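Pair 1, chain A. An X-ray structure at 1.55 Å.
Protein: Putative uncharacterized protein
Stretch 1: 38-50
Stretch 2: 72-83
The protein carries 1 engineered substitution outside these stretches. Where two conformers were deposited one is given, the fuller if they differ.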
# COMPACT_ATOMS: atom_id res chain seq x y z
N LYS A 38 5.84 -1.64 16.18
CA LYS A 38 5.79 -2.77 17.09
C LYS A 38 4.37 -3.24 17.37
O LYS A 38 4.13 -3.94 18.35
CB LYS A 38 6.51 -2.43 18.40
CG LYS A 38 7.98 -2.09 18.22
N ALA A 39 3.43 -2.87 16.50
CA ALA A 39 2.05 -3.32 16.65
C ALA A 39 2.01 -4.85 16.61
O ALA A 39 2.85 -5.48 15.98
CB ALA A 39 1.18 -2.72 15.55
N PRO A 40 1.02 -5.44 17.30
CA PRO A 40 0.87 -6.90 17.33
C PRO A 40 0.60 -7.51 15.95
O PRO A 40 1.09 -8.61 15.69
CB PRO A 40 -0.35 -7.11 18.23
CG PRO A 40 -0.45 -5.89 19.04
CD PRO A 40 0.09 -4.77 18.22
N ILE A 41 -0.15 -6.82 15.09
CA ILE A 41 -0.55 -7.37 13.80
C ILE A 41 0.10 -6.60 12.67
O ILE A 41 0.36 -5.40 12.79
CB ILE A 41 -2.09 -7.35 13.63
CG1 ILE A 41 -2.75 -8.12 14.78
CG2 ILE A 41 -2.51 -7.91 12.27
CD1 ILE A 41 -2.23 -9.54 14.95
N LEU A 42 0.38 -7.29 11.56
CA LEU A 42 0.97 -6.69 10.38
C LEU A 42 0.07 -6.89 9.17
O LEU A 42 -0.38 -8.01 8.91
CB LEU A 42 2.34 -7.32 10.09
CG LEU A 42 2.96 -6.99 8.73
CD1 LEU A 42 3.16 -5.49 8.59
CD2 LEU A 42 4.27 -7.74 8.53
N MET A 43 -0.18 -5.82 8.42
CA MET A 43 -0.84 -5.93 7.13
C MET A 43 0.06 -5.36 6.04
O MET A 43 0.51 -4.22 6.13
CB MET A 43 -2.18 -5.18 7.11
CG MET A 43 -2.75 -4.97 5.70
SD MET A 43 -4.29 -4.04 5.66
CE MET A 43 -5.42 -5.23 6.37
N ILE A 44 0.32 -6.17 5.02
CA ILE A 44 1.03 -5.71 3.83
C ILE A 44 0.03 -5.73 2.69
O ILE A 44 -0.61 -6.74 2.45
CB ILE A 44 2.22 -6.62 3.48
CG1 ILE A 44 3.26 -6.58 4.61
CG2 ILE A 44 2.84 -6.23 2.14
CD1 ILE A 44 4.33 -7.66 4.50
N GLU A 45 -0.12 -4.60 2.01
CA GLU A 45 -1.02 -4.51 0.87
C GLU A 45 -0.23 -4.21 -0.39
O GLU A 45 0.59 -3.29 -0.41
CB GLU A 45 -2.06 -3.40 1.09
CG GLU A 45 -2.91 -3.15 -0.14
CD GLU A 45 -3.89 -1.98 0.01
OE1 GLU A 45 -4.01 -1.41 1.11
OE2 GLU A 45 -4.56 -1.64 -0.99
N TYR A 46 -0.48 -4.97 -1.45
CA TYR A 46 -0.02 -4.62 -2.79
C TYR A 46 -1.21 -4.15 -3.61
O TYR A 46 -2.22 -4.85 -3.71
CB TYR A 46 0.61 -5.82 -3.49
CG TYR A 46 1.98 -6.22 -2.99
CD1 TYR A 46 3.13 -5.69 -3.57
CD2 TYR A 46 2.12 -7.13 -1.95
CE1 TYR A 46 4.40 -6.07 -3.12
CE2 TYR A 46 3.37 -7.51 -1.49
CZ TYR A 46 4.51 -6.97 -2.08
OH TYR A 46 5.74 -7.36 -1.64
N ALA A 47 -1.10 -2.98 -4.23
CA ALA A 47 -2.19 -2.49 -5.07
C ALA A 47 -1.68 -1.51 -6.12
O ALA A 47 -0.64 -0.88 -5.94
CB ALA A 47 -3.27 -1.83 -4.22
N SER A 48 -2.42 -1.41 -7.22
CA SER A 48 -2.18 -0.41 -8.24
C SER A 48 -3.04 0.81 -7.91
O SER A 48 -4.22 0.68 -7.58
CB SER A 48 -2.60 -0.96 -9.60
OG SER A 48 -2.86 0.10 -10.51
N LEU A 49 -2.45 2.00 -8.02
CA LEU A 49 -3.17 3.22 -7.70
C LEU A 49 -4.30 3.53 -8.69
O LEU A 49 -5.17 4.36 -8.39
CB LEU A 49 -2.21 4.41 -7.61
CG LEU A 49 -1.23 4.38 -6.43
CD1 LEU A 49 -0.14 5.45 -6.56
CD2 LEU A 49 -1.98 4.53 -5.11
N THR A 50 -4.29 2.88 -9.85
CA THR A 50 -5.27 3.13 -10.90
C THR A 50 -6.31 2.01 -10.99
O THR A 50 -7.16 1.99 -11.89
CB THR A 50 -4.59 3.26 -12.27
OG1 THR A 50 -3.84 2.06 -12.53
CG2 THR A 50 -3.65 4.47 -12.30
N THR A 72 -5.14 2.92 16.48
CA THR A 72 -5.26 2.37 17.83
C THR A 72 -4.04 1.58 18.27
O THR A 72 -3.97 1.11 19.41
CB THR A 72 -6.48 1.45 17.93
OG1 THR A 72 -6.43 0.50 16.86
CG2 THR A 72 -7.77 2.26 17.82
N GLY A 73 -3.08 1.40 17.36
CA GLY A 73 -1.85 0.69 17.67
C GLY A 73 -1.95 -0.83 17.58
O GLY A 73 -1.04 -1.55 17.99
N LYS A 74 -3.05 -1.34 17.04
CA LYS A 74 -3.23 -2.78 16.96
C LYS A 74 -2.49 -3.39 15.78
O LYS A 74 -2.10 -4.55 15.82
CB LYS A 74 -4.72 -3.15 16.89
CG LYS A 74 -5.47 -2.96 18.21
CD LYS A 74 -6.93 -3.36 18.07
CE LYS A 74 -7.66 -3.24 19.39
NZ LYS A 74 -9.03 -3.81 19.31
N MET A 75 -2.30 -2.60 14.73
CA MET A 75 -1.82 -3.13 13.47
C MET A 75 -0.89 -2.16 12.75
O MET A 75 -1.18 -0.96 12.65
CB MET A 75 -3.00 -3.47 12.56
CG MET A 75 -2.63 -4.14 11.24
SD MET A 75 -4.09 -4.69 10.32
CE MET A 75 -4.59 -3.15 9.55
N LEU A 76 0.23 -2.70 12.26
CA LEU A 76 1.16 -1.96 11.41
C LEU A 76 0.77 -2.17 9.95
O LEU A 76 0.57 -3.31 9.52
CB LEU A 76 2.59 -2.47 11.64
CG LEU A 76 3.69 -1.96 10.71
CD1 LEU A 76 3.81 -0.45 10.81
CD2 LEU A 76 5.03 -2.63 11.01
N TYR A 77 0.68 -1.08 9.19
CA TYR A 77 0.25 -1.15 7.79
C TYR A 77 1.39 -0.78 6.84
O TYR A 77 1.98 0.30 6.96
CB TYR A 77 -0.95 -0.23 7.57
CG TYR A 77 -1.39 -0.05 6.14
CD1 TYR A 77 -2.07 -1.07 5.47
CD2 TYR A 77 -1.18 1.15 5.47
CE1 TYR A 77 -2.49 -0.89 4.16
CE2 TYR A 77 -1.59 1.33 4.16
CZ TYR A 77 -2.25 0.31 3.51
OH TYR A 77 -2.68 0.49 2.21
N ILE A 78 1.67 -1.68 5.90
CA ILE A 78 2.71 -1.45 4.91
C ILE A 78 2.13 -1.58 3.51
O ILE A 78 1.76 -2.67 3.07
CB ILE A 78 3.86 -2.46 5.06
CG1 ILE A 78 4.48 -2.37 6.45
CG2 ILE A 78 4.90 -2.24 3.96
CD1 ILE A 78 5.66 -3.30 6.68
N PHE A 79 2.05 -0.45 2.81
CA PHE A 79 1.55 -0.41 1.44
C PHE A 79 2.74 -0.53 0.50
O PHE A 79 3.73 0.19 0.64
CB PHE A 79 0.83 0.92 1.18
CG PHE A 79 0.24 1.02 -0.20
CD1 PHE A 79 -0.86 0.25 -0.56
CD2 PHE A 79 0.78 1.88 -1.15
CE1 PHE A 79 -1.41 0.34 -1.82
CE2 PHE A 79 0.23 1.97 -2.42
CZ PHE A 79 -0.87 1.19 -2.76
N ARG A 80 2.62 -1.44 -0.47
CA ARG A 80 3.65 -1.62 -1.49
C ARG A 80 3.04 -1.42 -2.87
O ARG A 80 1.94 -1.92 -3.16
CB ARG A 80 4.32 -2.99 -1.37
CG ARG A 80 5.18 -3.13 -0.12
CD ARG A 80 5.77 -4.53 0.04
NE ARG A 80 6.48 -4.65 1.32
CZ ARG A 80 6.82 -5.80 1.87
NH1 ARG A 80 6.51 -6.95 1.26
NH2 ARG A 80 7.47 -5.82 3.03
N HIS A 81 3.74 -0.68 -3.72
CA HIS A 81 3.22 -0.34 -5.04
C HIS A 81 3.21 -1.56 -5.96
O HIS A 81 4.08 -2.44 -5.88
CB HIS A 81 4.05 0.77 -5.68
CG HIS A 81 3.86 2.12 -5.04
ND1 HIS A 81 2.65 2.77 -5.05
CD2 HIS A 81 4.72 2.93 -4.38
CE1 HIS A 81 2.77 3.93 -4.42
NE2 HIS A 81 4.02 4.05 -4.00
N PHE A 82 2.21 -1.62 -6.84
CA PHE A 82 2.14 -2.64 -7.86
C PHE A 82 1.56 -1.99 -9.11
O PHE A 82 0.41 -2.24 -9.47
CB PHE A 82 1.24 -3.79 -7.40
CG PHE A 82 1.48 -5.09 -8.13
CD1 PHE A 82 2.36 -6.02 -7.62
CD2 PHE A 82 0.83 -5.37 -9.32
CE1 PHE A 82 2.59 -7.23 -8.27
CE2 PHE A 82 1.05 -6.57 -9.99
CZ PHE A 82 1.93 -7.50 -9.46
N PRO A 83 2.35 -1.14 -9.78
CA PRO A 83 1.75 -0.40 -10.89
C PRO A 83 1.60 -1.25 -12.14
O PRO A 83 2.38 -2.18 -12.36
CB PRO A 83 2.72 0.76 -11.11
CG PRO A 83 3.49 0.87 -9.82
CD PRO A 83 3.64 -0.55 -9.36
O HOH W 1 0.90 1.31 -6.70

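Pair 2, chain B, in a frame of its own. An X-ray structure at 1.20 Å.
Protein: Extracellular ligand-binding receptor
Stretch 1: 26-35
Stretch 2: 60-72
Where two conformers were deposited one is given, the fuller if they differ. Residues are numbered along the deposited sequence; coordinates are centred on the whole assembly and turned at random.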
# COMPACT_ATOMS: atom_id res chain seq x y z
N ALA B 26 -17.08 12.81 24.32
CA ALA B 26 -16.74 11.78 23.35
C ALA B 26 -15.34 11.22 23.59
O ALA B 26 -14.42 11.96 23.94
CB ALA B 26 -16.85 12.32 21.93
N GLU B 27 -15.19 9.91 23.42
CA GLU B 27 -13.89 9.27 23.43
C GLU B 27 -13.25 9.55 22.08
O GLU B 27 -13.87 10.20 21.24
CB GLU B 27 -14.03 7.76 23.66
CG GLU B 27 -14.55 6.97 22.45
CD GLU B 27 -16.07 6.87 22.38
OE1 GLU B 27 -16.56 5.87 21.81
OE2 GLU B 27 -16.76 7.78 22.88
N ILE B 28 -12.04 9.05 21.85
CA ILE B 28 -11.41 9.18 20.54
C ILE B 28 -12.07 8.18 19.59
O ILE B 28 -12.30 7.02 19.96
CB ILE B 28 -9.90 8.93 20.63
CG1 ILE B 28 -9.25 10.00 21.50
CG2 ILE B 28 -9.29 8.92 19.24
CD1 ILE B 28 -7.80 9.73 21.83
N LYS B 29 -12.40 8.63 18.39
CA LYS B 29 -13.09 7.78 17.41
C LYS B 29 -12.32 7.74 16.11
O LYS B 29 -11.92 8.78 15.58
CB LYS B 29 -14.50 8.29 17.16
CG LYS B 29 -15.40 8.25 18.38
CD LYS B 29 -16.77 8.78 18.03
CE LYS B 29 -17.74 8.61 19.18
NZ LYS B 29 -19.14 8.92 18.75
N ILE B 30 -12.08 6.53 15.61
CA ILE B 30 -11.31 6.33 14.40
C ILE B 30 -12.20 5.59 13.41
O ILE B 30 -12.72 4.51 13.73
CB ILE B 30 -10.07 5.46 14.67
CG1 ILE B 30 -9.21 6.03 15.81
CG2 ILE B 30 -9.26 5.25 13.40
CD1 ILE B 30 -8.54 7.33 15.49
N GLY B 31 -12.40 6.16 12.23
CA GLY B 31 -13.18 5.51 11.19
C GLY B 31 -12.27 4.86 10.17
O GLY B 31 -11.25 5.44 9.81
N ILE B 32 -12.64 3.67 9.70
CA ILE B 32 -11.83 2.95 8.73
C ILE B 32 -12.74 2.42 7.63
O ILE B 32 -13.78 1.82 7.91
CB ILE B 32 -11.10 1.75 9.39
CG1 ILE B 32 -10.41 2.16 10.69
CG2 ILE B 32 -10.10 1.15 8.42
CD1 ILE B 32 -9.91 0.98 11.52
N THR B 33 -12.36 2.66 6.38
CA THR B 33 -12.99 2.01 5.24
C THR B 33 -11.92 1.22 4.51
O THR B 33 -10.83 1.73 4.25
CB THR B 33 -13.74 3.01 4.33
OG1 THR B 33 -14.45 2.31 3.30
CG2 THR B 33 -12.80 4.05 3.71
N MSE B 34 -12.22 -0.05 4.23
CA MSE B 34 -11.25 -0.92 3.59
C MSE B 34 -11.94 -1.83 2.60
O MSE B 34 -13.15 -2.08 2.70
CB MSE B 34 -10.49 -1.76 4.62
CG MSE B 34 -11.37 -2.73 5.40
SE MSE B 34 -12.05 -2.01 7.11
CE MSE B 34 -10.36 -2.12 8.09
N SER B 35 -11.17 -2.33 1.64
CA SER B 35 -11.72 -3.16 0.57
C SER B 35 -11.68 -4.63 0.99
O SER B 35 -10.86 -5.41 0.52
CB SER B 35 -10.95 -2.93 -0.73
OG SER B 35 -10.91 -1.55 -1.08
N GLY B 60 -4.49 8.11 27.63
CA GLY B 60 -5.43 8.07 28.74
C GLY B 60 -6.89 8.10 28.32
O GLY B 60 -7.79 8.09 29.16
N GLU B 61 -7.13 8.15 27.01
CA GLU B 61 -8.49 8.20 26.48
C GLU B 61 -8.85 6.89 25.81
O GLU B 61 -8.02 6.27 25.15
CB GLU B 61 -8.62 9.32 25.45
CG GLU B 61 -8.43 10.72 26.00
CD GLU B 61 -9.61 11.19 26.82
OE1 GLU B 61 -10.75 10.81 26.48
OE2 GLU B 61 -9.39 11.92 27.80
N LYS B 62 -10.11 6.49 25.96
CA LYS B 62 -10.61 5.34 25.23
C LYS B 62 -10.64 5.65 23.74
O LYS B 62 -10.89 6.79 23.34
CB LYS B 62 -12.02 4.96 25.71
CG LYS B 62 -12.57 3.70 25.04
CD LYS B 62 -13.92 3.29 25.60
CE LYS B 62 -15.04 4.20 25.10
NZ LYS B 62 -16.38 3.64 25.43
N VAL B 63 -10.38 4.63 22.93
CA VAL B 63 -10.43 4.75 21.48
C VAL B 63 -11.41 3.71 20.96
O VAL B 63 -11.33 2.54 21.33
CB VAL B 63 -9.05 4.49 20.86
CG1 VAL B 63 -9.10 4.66 19.34
CG2 VAL B 63 -8.00 5.41 21.46
N THR B 64 -12.34 4.15 20.12
CA THR B 64 -13.31 3.27 19.49
C THR B 64 -13.09 3.30 17.98
O THR B 64 -12.94 4.38 17.39
CB THR B 64 -14.73 3.75 19.79
OG1 THR B 64 -14.95 3.76 21.20
CG2 THR B 64 -15.76 2.84 19.12
N TYR B 65 -13.08 2.12 17.36
CA TYR B 65 -12.88 1.98 15.92
C TYR B 65 -14.19 1.63 15.25
O TYR B 65 -14.95 0.80 15.76
CB TYR B 65 -11.85 0.89 15.65
CG TYR B 65 -10.52 1.19 16.28
CD1 TYR B 65 -9.59 1.99 15.63
CD2 TYR B 65 -10.19 0.71 17.55
CE1 TYR B 65 -8.38 2.29 16.20
CE2 TYR B 65 -8.97 1.02 18.13
CZ TYR B 65 -8.07 1.80 17.44
OH TYR B 65 -6.85 2.12 18.00
N PHE B 66 -14.44 2.25 14.11
CA PHE B 66 -15.63 2.00 13.30
C PHE B 66 -15.17 1.59 11.93
O PHE B 66 -14.76 2.45 11.14
CB PHE B 66 -16.46 3.27 13.20
CG PHE B 66 -16.92 3.80 14.52
CD1 PHE B 66 -18.17 3.46 15.02
CD2 PHE B 66 -16.11 4.63 15.28
CE1 PHE B 66 -18.60 3.94 16.24
CE2 PHE B 66 -16.54 5.12 16.51
CZ PHE B 66 -17.79 4.77 16.99
N ALA B 67 -15.21 0.30 11.63
CA ALA B 67 -14.67 -0.25 10.40
C ALA B 67 -15.78 -0.67 9.44
O ALA B 67 -16.74 -1.33 9.85
CB ALA B 67 -13.77 -1.44 10.72
N LEU B 68 -15.65 -0.28 8.18
CA LEU B 68 -16.65 -0.55 7.15
C LEU B 68 -15.99 -1.09 5.90
O LEU B 68 -14.92 -0.63 5.50
CB LEU B 68 -17.41 0.73 6.80
CG LEU B 68 -18.24 1.37 7.91
CD1 LEU B 68 -18.74 2.75 7.51
CD2 LEU B 68 -19.41 0.47 8.29
N ASP B 69 -16.64 -2.06 5.27
CA ASP B 69 -16.19 -2.60 4.00
C ASP B 69 -16.68 -1.69 2.87
O ASP B 69 -17.86 -1.34 2.82
CB ASP B 69 -16.78 -4.01 3.84
CG ASP B 69 -16.34 -4.72 2.57
OD1 ASP B 69 -15.40 -4.28 1.87
OD2 ASP B 69 -16.96 -5.77 2.29
N ASP B 70 -15.79 -1.30 1.97
CA ASP B 70 -16.19 -0.54 0.79
C ASP B 70 -16.25 -1.37 -0.49
O ASP B 70 -16.52 -0.83 -1.56
CB ASP B 70 -15.31 0.71 0.57
CG ASP B 70 -13.83 0.38 0.50
OD1 ASP B 70 -13.44 -0.55 -0.24
OD2 ASP B 70 -13.06 1.10 1.18
N GLU B 71 -16.01 -2.67 -0.38
CA GLU B 71 -16.24 -3.59 -1.51
C GLU B 71 -15.34 -3.28 -2.69
O GLU B 71 -15.63 -3.70 -3.81
CB GLU B 71 -17.72 -3.59 -1.92
CG GLU B 71 -18.60 -4.06 -0.79
CD GLU B 71 -20.07 -4.15 -1.13
OE1 GLU B 71 -20.46 -3.89 -2.29
OE2 GLU B 71 -20.84 -4.50 -0.21
N SER B 72 -14.23 -2.59 -2.46
CA SER B 72 -13.34 -2.15 -3.55
C SER B 72 -14.03 -1.16 -4.49
O SER B 72 -13.64 -1.04 -5.65
CB SER B 72 -12.81 -3.34 -4.38
OG SER B 72 -12.24 -4.36 -3.58
O HOH W 2 -13.15 12.05 26.38

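Where do the two pairs differ most sharply? The difference lies where the strands end. In pair 2 the carboxylate of D70(B) reaches back to the first stretch and accepts two hydrogen bonds, from T33(B) OG1 to D70(B) OD2 and from S35(B) OG to D70(B) OD1, both 2.8 Å. The matching residue in pair 1 is F82(A), whose ring cannot accept such bonds; its CD1 instead lies 4.1 Å from CD1 of Y46(A), the counterpart of T33(B). The backbone follows suit: D70(B) N donates to M34(B) O at 2.8 Å, whereas the equivalent bond from F82(A) N to A47(A) O is weak, at 3.1 Å.

What geometry do the pairs share? Each is two neighbouring parallel strands, inclined by 17° in pair 1 and 16° in pair 2, and 14 central residues superpose with an RMSD of 0.4 Å. I41(A) matches I28(B), and M75(A) matches V63(B). Because the strands run in parallel, alternate residues of the first strand donate and accept on either side of their partner in the register. Thus M43(A) N donates to L76(A) O and I78(A) N to M43(A) O, both 2.8 Å; at the matching position I30(B) N donates to T64(B) O and F66(B) N to I30(B) O, both 2.9 Å.

How is the face carrying M43(A) and I30(B) filled? Pair 1 mixes apolar packing with a buried polar link. M43(A) SD sits at the edge of the Y77(A) ring, 3.7 Å from its CD1, and Y77(A) OH donates to E45(A) OE1 at 2.6 Å. Pair 2 has I32(B) in place of E45(A), so the link is absent although the tyrosine is kept as Y65(B). That ring takes chi1 m rather than t, and its CD1 packs 3.6 Å from I30(B) CB and 4.2 Å from I32(B) CD1.

What happens on the other face, where I44(A) meets G31(B)? In pair 1, I44(A) and I78(A) bring CG1 and CB to 4.2 Å, and I44(A) CG2 lies over the guanidinium of R80(A), 3.8 Å from NH1. R80(A) NH1 also donates to Y46(A) OH at 3.0 Å, while R80(A) CB rests over the face of the tyrosine ring, 3.9 Å from the centroid of Y46(A). In pair 2 the glycine offers no side chain, and F66(B), at the place of I78(A), packs its CE2 3.8 Å from K29(B) CG, with the lysine carbon at the ring edge.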